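Local coordinates for bacillaene synthase dehydratase PksH (Bacillus subtilis, PDB 3HP0), which dehydrates the carrier-bound (S)-3-hydroxy-3-methylglutaryl group to a 3-methylglutaconyl group during assembly of the polyketide antibiotic bacillaene, at residues 114-125 against 147-155; 128-139 against 163-172. All coordinates share one frame; numbering follows the deposited sequence.

Contact 1: 114-125 against 147-155; sequences GGLGFVSATDIA and VLPFLIRRI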
# COMPACT_ATOMS: atom_id res chain seq x y z
N GLY A 114 -3.43 -4.09 -1.21
CA GLY A 114 -2.29 -3.89 -2.09
C GLY A 114 -2.09 -2.39 -2.11
O GLY A 114 -1.05 -1.88 -1.68
N GLY A 115 -3.09 -1.69 -2.62
CA GLY A 115 -3.02 -0.24 -2.61
C GLY A 115 -3.24 0.09 -1.15
O GLY A 115 -2.78 1.10 -0.64
N LEU A 116 -3.93 -0.82 -0.46
CA LEU A 116 -4.23 -0.67 0.95
C LEU A 116 -2.93 -0.70 1.76
O LEU A 116 -2.78 0.03 2.74
CB LEU A 116 -5.18 -1.78 1.41
CG LEU A 116 -6.00 -1.38 2.63
CD1 LEU A 116 -6.51 0.05 2.47
CD2 LEU A 116 -7.16 -2.34 2.79
N GLY A 117 -2.00 -1.56 1.34
CA GLY A 117 -0.73 -1.62 2.02
C GLY A 117 -0.12 -0.22 1.97
O GLY A 117 0.19 0.38 3.01
N PHE A 118 0.04 0.30 0.76
CA PHE A 118 0.59 1.63 0.54
C PHE A 118 -0.07 2.73 1.37
O PHE A 118 0.60 3.46 2.09
CB PHE A 118 0.50 1.99 -0.95
CG PHE A 118 1.53 1.32 -1.81
CD1 PHE A 118 2.84 1.80 -1.84
CD2 PHE A 118 1.21 0.19 -2.56
CE1 PHE A 118 3.82 1.16 -2.61
CE2 PHE A 118 2.20 -0.46 -3.34
CZ PHE A 118 3.50 0.03 -3.36
N VAL A 119 -1.40 2.84 1.28
CA VAL A 119 -2.12 3.88 2.02
C VAL A 119 -1.96 3.77 3.54
O VAL A 119 -1.83 4.78 4.24
CB VAL A 119 -3.62 3.86 1.67
CG1 VAL A 119 -4.37 4.84 2.53
CG2 VAL A 119 -3.82 4.21 0.18
N SER A 120 -1.97 2.54 4.04
CA SER A 120 -1.85 2.29 5.46
C SER A 120 -0.46 2.62 5.97
O SER A 120 -0.31 3.16 7.07
CB SER A 120 -2.12 0.81 5.77
OG SER A 120 -3.38 0.40 5.28
N ALA A 121 0.55 2.29 5.17
CA ALA A 121 1.95 2.50 5.52
C ALA A 121 2.41 3.95 5.53
O ALA A 121 3.26 4.32 6.35
CB ALA A 121 2.84 1.68 4.59
N THR A 122 1.88 4.77 4.62
CA THR A 122 2.29 6.15 4.55
C THR A 122 2.00 6.84 5.87
O THR A 122 1.08 6.46 6.58
CB THR A 122 1.60 6.91 3.36
OG1 THR A 122 0.17 6.93 3.52
CG2 THR A 122 1.96 6.23 2.03
N ASP A 123 2.83 7.83 6.21
CA ASP A 123 2.66 8.58 7.45
C ASP A 123 1.33 9.33 7.46
O ASP A 123 0.73 9.52 8.52
CB ASP A 123 3.77 9.62 7.60
CG ASP A 123 5.14 9.01 7.79
OD1 ASP A 123 5.32 8.26 8.78
OD2 ASP A 123 6.03 9.29 6.97
N ILE A 124 0.89 9.75 6.27
CA ILE A 124 -0.34 10.49 6.09
C ILE A 124 -1.07 10.08 4.82
O ILE A 124 -0.48 10.03 3.74
CB ILE A 124 -0.06 12.00 6.00
CG1 ILE A 124 0.59 12.47 7.30
CG2 ILE A 124 -1.36 12.77 5.68
CD1 ILE A 124 0.89 13.94 7.33
N ALA A 125 -2.36 9.80 4.96
CA ALA A 125 -3.16 9.38 3.82
C ALA A 125 -4.35 10.30 3.63
O ALA A 125 -5.18 10.45 4.52
CB ALA A 125 -3.63 7.94 4.01
N VAL A 147 -0.56 -6.83 4.17
CA VAL A 147 -1.24 -5.57 4.43
C VAL A 147 -1.70 -5.37 5.86
O VAL A 147 -1.52 -4.29 6.45
CB VAL A 147 -2.49 -5.43 3.50
CG1 VAL A 147 -3.27 -4.18 3.85
CG2 VAL A 147 -2.06 -5.41 2.04
N LEU A 148 -2.28 -6.42 6.43
CA LEU A 148 -2.87 -6.38 7.77
C LEU A 148 -2.13 -5.71 8.92
O LEU A 148 -2.75 -4.99 9.69
CB LEU A 148 -3.29 -7.80 8.20
CG LEU A 148 -4.40 -8.43 7.34
CD1 LEU A 148 -4.68 -9.87 7.77
CD2 LEU A 148 -5.67 -7.59 7.46
N PRO A 149 -0.81 -5.95 9.07
CA PRO A 149 -0.09 -5.30 10.18
C PRO A 149 -0.10 -3.77 10.07
O PRO A 149 -0.23 -3.06 11.07
CB PRO A 149 1.32 -5.89 10.09
CG PRO A 149 1.07 -7.25 9.46
CD PRO A 149 0.05 -6.92 8.38
N PHE A 150 0.03 -3.28 8.85
CA PHE A 150 -0.00 -1.84 8.59
C PHE A 150 -1.44 -1.30 8.80
O PHE A 150 -1.64 -0.25 9.42
CB PHE A 150 0.47 -1.56 7.16
CG PHE A 150 1.91 -1.94 6.92
CD1 PHE A 150 2.95 -1.07 7.27
CD2 PHE A 150 2.24 -3.18 6.37
CE1 PHE A 150 4.27 -1.43 7.09
CE2 PHE A 150 3.58 -3.55 6.18
CZ PHE A 150 4.59 -2.68 6.54
N LEU A 151 -2.42 -2.03 8.28
CA LEU A 151 -3.82 -1.64 8.42
C LEU A 151 -4.19 -1.60 9.89
O LEU A 151 -4.76 -0.61 10.38
CB LEU A 151 -4.75 -2.61 7.67
CG LEU A 151 -6.25 -2.22 7.70
CD1 LEU A 151 -6.43 -0.82 7.11
CD2 LEU A 151 -7.09 -3.22 6.92
N ILE A 152 -3.85 -2.67 10.59
CA ILE A 152 -4.14 -2.79 12.01
C ILE A 152 -3.52 -1.67 12.82
O ILE A 152 -4.14 -1.16 13.75
CB ILE A 152 -3.66 -4.17 12.54
CG1 ILE A 152 -4.58 -5.26 11.98
CG2 ILE A 152 -3.59 -4.15 14.09
CD1 ILE A 152 -4.23 -6.66 12.43
N ARG A 153 -2.30 -1.28 12.48
CA ARG A 153 -1.67 -0.20 13.22
C ARG A 153 -2.51 1.09 13.10
O ARG A 153 -2.54 1.91 14.02
CB ARG A 153 -0.24 0.07 12.71
CG ARG A 153 0.35 1.35 13.33
CD ARG A 153 1.60 1.88 12.62
NE ARG A 153 1.81 3.29 12.96
CZ ARG A 153 1.09 4.30 12.47
NH1 ARG A 153 0.12 4.07 11.60
NH2 ARG A 153 1.32 5.54 12.89
N ARG A 154 -3.20 1.25 11.98
CA ARG A 154 -4.03 2.44 11.76
C ARG A 154 -5.44 2.40 12.32
O ARG A 154 -5.89 3.37 12.92
CB ARG A 154 -4.13 2.75 10.26
CG ARG A 154 -3.15 3.78 9.76
CD ARG A 154 -3.28 3.99 8.26
NE ARG A 154 -2.37 5.03 7.80
CZ ARG A 154 -2.66 6.33 7.79
NH1 ARG A 154 -3.86 6.76 8.20
NH2 ARG A 154 -1.74 7.21 7.41
N ILE A 155 -6.14 1.28 12.15
CA ILE A 155 -7.54 1.22 12.59
C ILE A 155 -7.87 0.28 13.73
O ILE A 155 -9.00 0.25 14.19
CB ILE A 155 -8.46 0.87 11.42
CG1 ILE A 155 -8.14 -0.53 10.91
CG2 ILE A 155 -8.26 1.87 10.29
CD1 ILE A 155 -9.09 -1.00 9.83
O HOH W 1 0.24 2.00 9.50
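A buried helix-helix contact in the heart of the fold: Val-147, Phe-150 and Arg-154 of segment 147-155 lie against Leu-116, Gly-117, Ser-120 and Ala-121 of helix 115-121. The axes come within 8.3 Å and cross at 43°. Gly-117 lets the backbones close in; Val-147 sets CG1 3.8 Å from the Gly-117 N and crosses the Leu-116 side chain at about a right angle, with its other methyl turned to Gly-114. Phe-150 brings its ring obliquely to the Ala-121 methyl, CD1 to CB 3.8 Å. In this crotonase-type fold, helix 115-121 is followed after two residues by strand 124-127 at the edge of the five-stranded sheet, and Arg-154 holds that junction. Extended from CG to NE, it lays the guanidinium past the helix end, where NE donates to Ser-120 O in a bent bond (2.9 Å) and NH2 to Thr-122 O (3.0 Å, almost straight at 174°). Both oxygens lie at its edge, in plane, while the Ala-125 methyl sits over one face; NH1 salt-bridges Asp-182. Ser-120 OG, beside its backbone N (chi1 -55°), donates to Leu-116 O at 2.6 Å. A water links Ser-120 O, Phe-150 O and Arg-153 NH1.

Contact 2: 128-139 against 163-172; sequences DQTASFSLSELL and MTLMTKPISV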
# COMPACT_ATOMS: atom_id res chain seq x y z
N ASP A 128 -10.32 11.89 -1.62
CA ASP A 128 -11.48 12.68 -2.02
C ASP A 128 -12.72 11.81 -1.84
O ASP A 128 -12.61 10.66 -1.42
CB ASP A 128 -11.36 13.15 -3.48
CG ASP A 128 -11.32 12.00 -4.47
OD1 ASP A 128 -12.00 10.98 -4.24
OD2 ASP A 128 -10.62 12.14 -5.49
N GLN A 129 -13.89 12.36 -2.15
CA GLN A 129 -15.17 11.67 -2.02
C GLN A 129 -15.22 10.31 -2.72
O GLN A 129 -15.98 9.42 -2.34
CB GLN A 129 -16.29 12.52 -2.63
CG GLN A 129 -16.14 14.00 -2.42
CD GLN A 129 -16.64 14.45 -1.07
OE1 GLN A 129 -17.77 14.12 -0.68
NE2 GLN A 129 -15.82 15.19 -0.34
N THR A 130 -14.43 10.17 -3.77
CA THR A 130 -14.39 8.96 -4.57
C THR A 130 -13.76 7.70 -3.96
O THR A 130 -14.18 6.59 -4.30
CB THR A 130 -13.69 9.27 -5.88
OG1 THR A 130 -14.52 10.14 -6.65
CG2 THR A 130 -13.41 7.99 -6.66
N ALA A 131 -12.78 7.86 -3.08
CA ALA A 131 -12.08 6.73 -2.48
C ALA A 131 -12.95 5.70 -1.75
O ALA A 131 -13.83 6.04 -0.97
CB ALA A 131 -10.99 7.23 -1.54
N SER A 132 -12.69 4.43 -2.03
CA SER A 132 -13.38 3.34 -1.36
C SER A 132 -12.30 2.28 -1.14
O SER A 132 -11.38 2.15 -1.94
CB SER A 132 -14.53 2.79 -2.22
OG SER A 132 -14.03 2.09 -3.34
N PHE A 133 -12.42 1.53 -0.06
CA PHE A 133 -11.41 0.53 0.29
C PHE A 133 -12.02 -0.85 0.52
O PHE A 133 -13.06 -0.96 1.15
CB PHE A 133 -10.69 1.01 1.56
CG PHE A 133 -10.20 2.43 1.48
CD1 PHE A 133 -8.93 2.72 1.00
CD2 PHE A 133 -11.05 3.49 1.81
CE1 PHE A 133 -8.50 4.05 0.84
CE2 PHE A 133 -10.64 4.81 1.65
CZ PHE A 133 -9.36 5.10 1.17
N SER A 134 -11.36 -1.89 0.03
CA SER A 134 -11.90 -3.24 0.21
C SER A 134 -10.89 -4.39 0.28
O SER A 134 -9.79 -4.33 -0.28
CB SER A 134 -12.92 -3.54 -0.89
OG SER A 134 -12.29 -3.65 -2.15
N LEU A 135 -11.30 -5.45 0.97
CA LEU A 135 -10.50 -6.66 1.14
C LEU A 135 -11.42 -7.83 0.83
O LEU A 135 -12.23 -8.23 1.67
CB LEU A 135 -10.00 -6.78 2.58
CG LEU A 135 -9.07 -5.68 3.10
CD1 LEU A 135 -8.66 -5.98 4.52
CD2 LEU A 135 -7.84 -5.59 2.20
N SER A 136 -11.30 -8.38 -0.37
CA SER A 136 -12.13 -9.49 -0.82
C SER A 136 -11.41 -10.84 -0.80
O SER A 136 -12.02 -11.89 -1.02
CB SER A 136 -12.64 -9.22 -2.24
OG SER A 136 -11.56 -9.12 -3.17
N GLU A 137 -10.11 -10.81 -0.52
CA GLU A 137 -9.30 -12.02 -0.49
C GLU A 137 -9.95 -13.24 0.16
O GLU A 137 -9.86 -14.35 -0.37
CB GLU A 137 -7.96 -11.75 0.21
CG GLU A 137 -7.05 -10.76 -0.51
CD GLU A 137 -7.64 -9.37 -0.60
OE1 GLU A 137 -8.13 -8.86 0.44
OE2 GLU A 137 -7.61 -8.78 -1.70
N LEU A 138 -10.61 -13.05 1.30
CA LEU A 138 -11.22 -14.16 2.02
C LEU A 138 -12.27 -14.94 1.22
O LEU A 138 -12.61 -16.08 1.58
CB LEU A 138 -11.82 -13.65 3.34
CG LEU A 138 -12.01 -14.67 4.48
CD1 LEU A 138 -10.70 -15.38 4.77
CD2 LEU A 138 -12.49 -13.94 5.73
N LEU A 139 -12.77 -14.36 0.14
CA LEU A 139 -13.74 -15.04 -0.70
C LEU A 139 -13.05 -16.22 -1.41
O LEU A 139 -13.69 -17.19 -1.81
CB LEU A 139 -14.34 -14.07 -1.72
CG LEU A 139 -15.21 -12.94 -1.15
CD1 LEU A 139 -15.51 -11.91 -2.22
CD2 LEU A 139 -16.49 -13.53 -0.58
N MSE A 163 -13.66 -5.92 8.51
CA MSE A 163 -13.43 -5.61 7.11
C MSE A 163 -13.08 -6.85 6.30
O MSE A 163 -13.63 -7.08 5.22
CB MSE A 163 -12.28 -4.62 6.98
CG MSE A 163 -12.59 -3.36 6.24
SE MSE A 163 -11.04 -2.20 6.28
CE MSE A 163 -10.50 -2.42 4.44
N THR A 164 -12.14 -7.62 6.83
CA THR A 164 -11.67 -8.82 6.14
C THR A 164 -12.76 -9.87 6.06
O THR A 164 -12.95 -10.48 5.01
CB THR A 164 -10.43 -9.41 6.85
OG1 THR A 164 -9.46 -8.36 7.08
CG2 THR A 164 -9.79 -10.50 5.98
N LEU A 165 -13.48 -10.06 7.16
CA LEU A 165 -14.56 -11.04 7.22
C LEU A 165 -15.76 -10.64 6.36
O LEU A 165 -16.35 -11.50 5.70
CB LEU A 165 -15.04 -11.22 8.67
CG LEU A 165 -14.12 -11.91 9.69
CD1 LEU A 165 -14.70 -11.74 11.08
CD2 LEU A 165 -13.97 -13.39 9.35
N MSE A 166 -16.10 -9.35 6.34
CA MSE A 166 -17.26 -8.87 5.57
C MSE A 166 -17.04 -8.65 4.08
O MSE A 166 -18.00 -8.59 3.32
CB MSE A 166 -17.81 -7.59 6.20
CG MSE A 166 -18.50 -7.81 7.54
SE MSE A 166 -19.90 -9.16 7.49
CE MSE A 166 -18.96 -10.60 8.34
N THR A 167 -15.79 -8.50 3.67
CA THR A 167 -15.46 -8.35 2.26
C THR A 167 -16.01 -7.12 1.52
O THR A 167 -15.56 -6.83 0.41
CB THR A 167 -15.93 -9.59 1.50
OG1 THR A 167 -15.29 -10.75 2.06
CG2 THR A 167 -15.60 -9.48 0.02
N LYS A 168 -16.96 -6.40 2.10
CA LYS A 168 -17.49 -5.26 1.38
C LYS A 168 -16.68 -3.98 1.55
O LYS A 168 -16.28 -3.62 2.65
CB LYS A 168 -18.95 -5.00 1.75
CG LYS A 168 -19.20 -4.62 3.19
CD LYS A 168 -20.66 -4.22 3.37
CE LYS A 168 -21.02 -3.03 2.47
NZ LYS A 168 -22.39 -2.51 2.75
N PRO A 169 -16.45 -3.27 0.44
CA PRO A 169 -15.69 -2.02 0.46
C PRO A 169 -16.31 -1.04 1.45
O PRO A 169 -17.52 -1.03 1.66
CB PRO A 169 -15.78 -1.53 -0.98
CG PRO A 169 -17.09 -2.06 -1.42
CD PRO A 169 -17.08 -3.46 -0.88
N ILE A 170 -15.46 -0.23 2.08
CA ILE A 170 -15.95 0.74 3.04
C ILE A 170 -15.88 2.11 2.38
O ILE A 170 -15.09 2.33 1.46
CB ILE A 170 -15.10 0.74 4.33
CG1 ILE A 170 -13.74 1.36 4.07
CG2 ILE A 170 -14.92 -0.69 4.84
CD1 ILE A 170 -12.97 1.66 5.33
N SER A 171 -16.70 3.03 2.87
CA SER A 171 -16.76 4.38 2.32
C SER A 171 -15.59 5.24 2.80
O SER A 171 -14.92 4.91 3.78
CB SER A 171 -18.07 5.04 2.73
OG SER A 171 -18.11 5.24 4.13
N VAL A 172 -15.37 6.36 2.12
CA VAL A 172 -14.30 7.26 2.52
C VAL A 172 -14.64 7.83 3.90
O VAL A 172 -13.75 8.25 4.64
CB VAL A 172 -14.13 8.41 1.50
CG1 VAL A 172 -15.43 9.18 1.35
CG2 VAL A 172 -13.01 9.33 1.94
O HOH W 2 -11.28 -10.65 2.53
O HOH W 3 -13.31 -5.17 2.83
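Phe-133 and Ile-170 form a single antiparallel bridge, a hydrogen-bonded pair: Phe-133 N gives to Ile-170 O at 3.2 Å and Ile-170 N to Phe-133 O at 2.7 Å, both in the carbonyl plane. Past the bridge, Ser-134 CB rests on Pro-169 CB at 3.5 Å. Leu-135 can be followed outward. Its CB leads to CG, placed beside the backbone N by a chi1 of -62°; CG meets the Met-163 (selenomethionine) CE at 3.8 Å, the side chains crossing at about a right angle. CD1 goes on to Thr-164 OG1, 3.6 Å away, a hydroxyl already hydrogen-bonded to Ala-160 O, and CD2 packs 3.4 Å from Leu-116 CD2. Thr-167 CG2 touches both Ser-136 CA and Leu-139 CD1, and Leu-138 CD2 lies 3.6 Å from Thr-164 O. One water donates to Leu-135 O and Thr-164 O and accepts from Leu-138 N; a second accepts from Leu-135 N. Strand 132-134 pairs on with strand 110-112, and active-site Glu-137 follows in the 3-10 turn. Where direct pairing stops, water takes over the backbone groups of Leu-135 and Leu-138, and the chain flanking Glu-137 is held to helix 157-166 by a water bridge and apolar side chains.

Overall arrangement
The centres of contact 1 and contact 2 lie about 13 Å apart, and their segments alternate along the chain: 114-125, 128-139, 147-155, 163-172. Through that order, within one crotonase-type domain, the path from strand 124-127 through 132-134 to helix 148-155 passes through both contacts. Contact 1 is near the centre of the chain, between two helices; contact 2 is farther out, along strand 132-134. Leu-116 joins them, packing on Met-163 and Phe-133 as well as on Leu-135; Leu-148 also reaches Thr-164. Catalytic Glu-137 belongs to contact 2, yet its side chain is only about 7 Å, at the nearest atoms, from that of Leu-116 in contact 1.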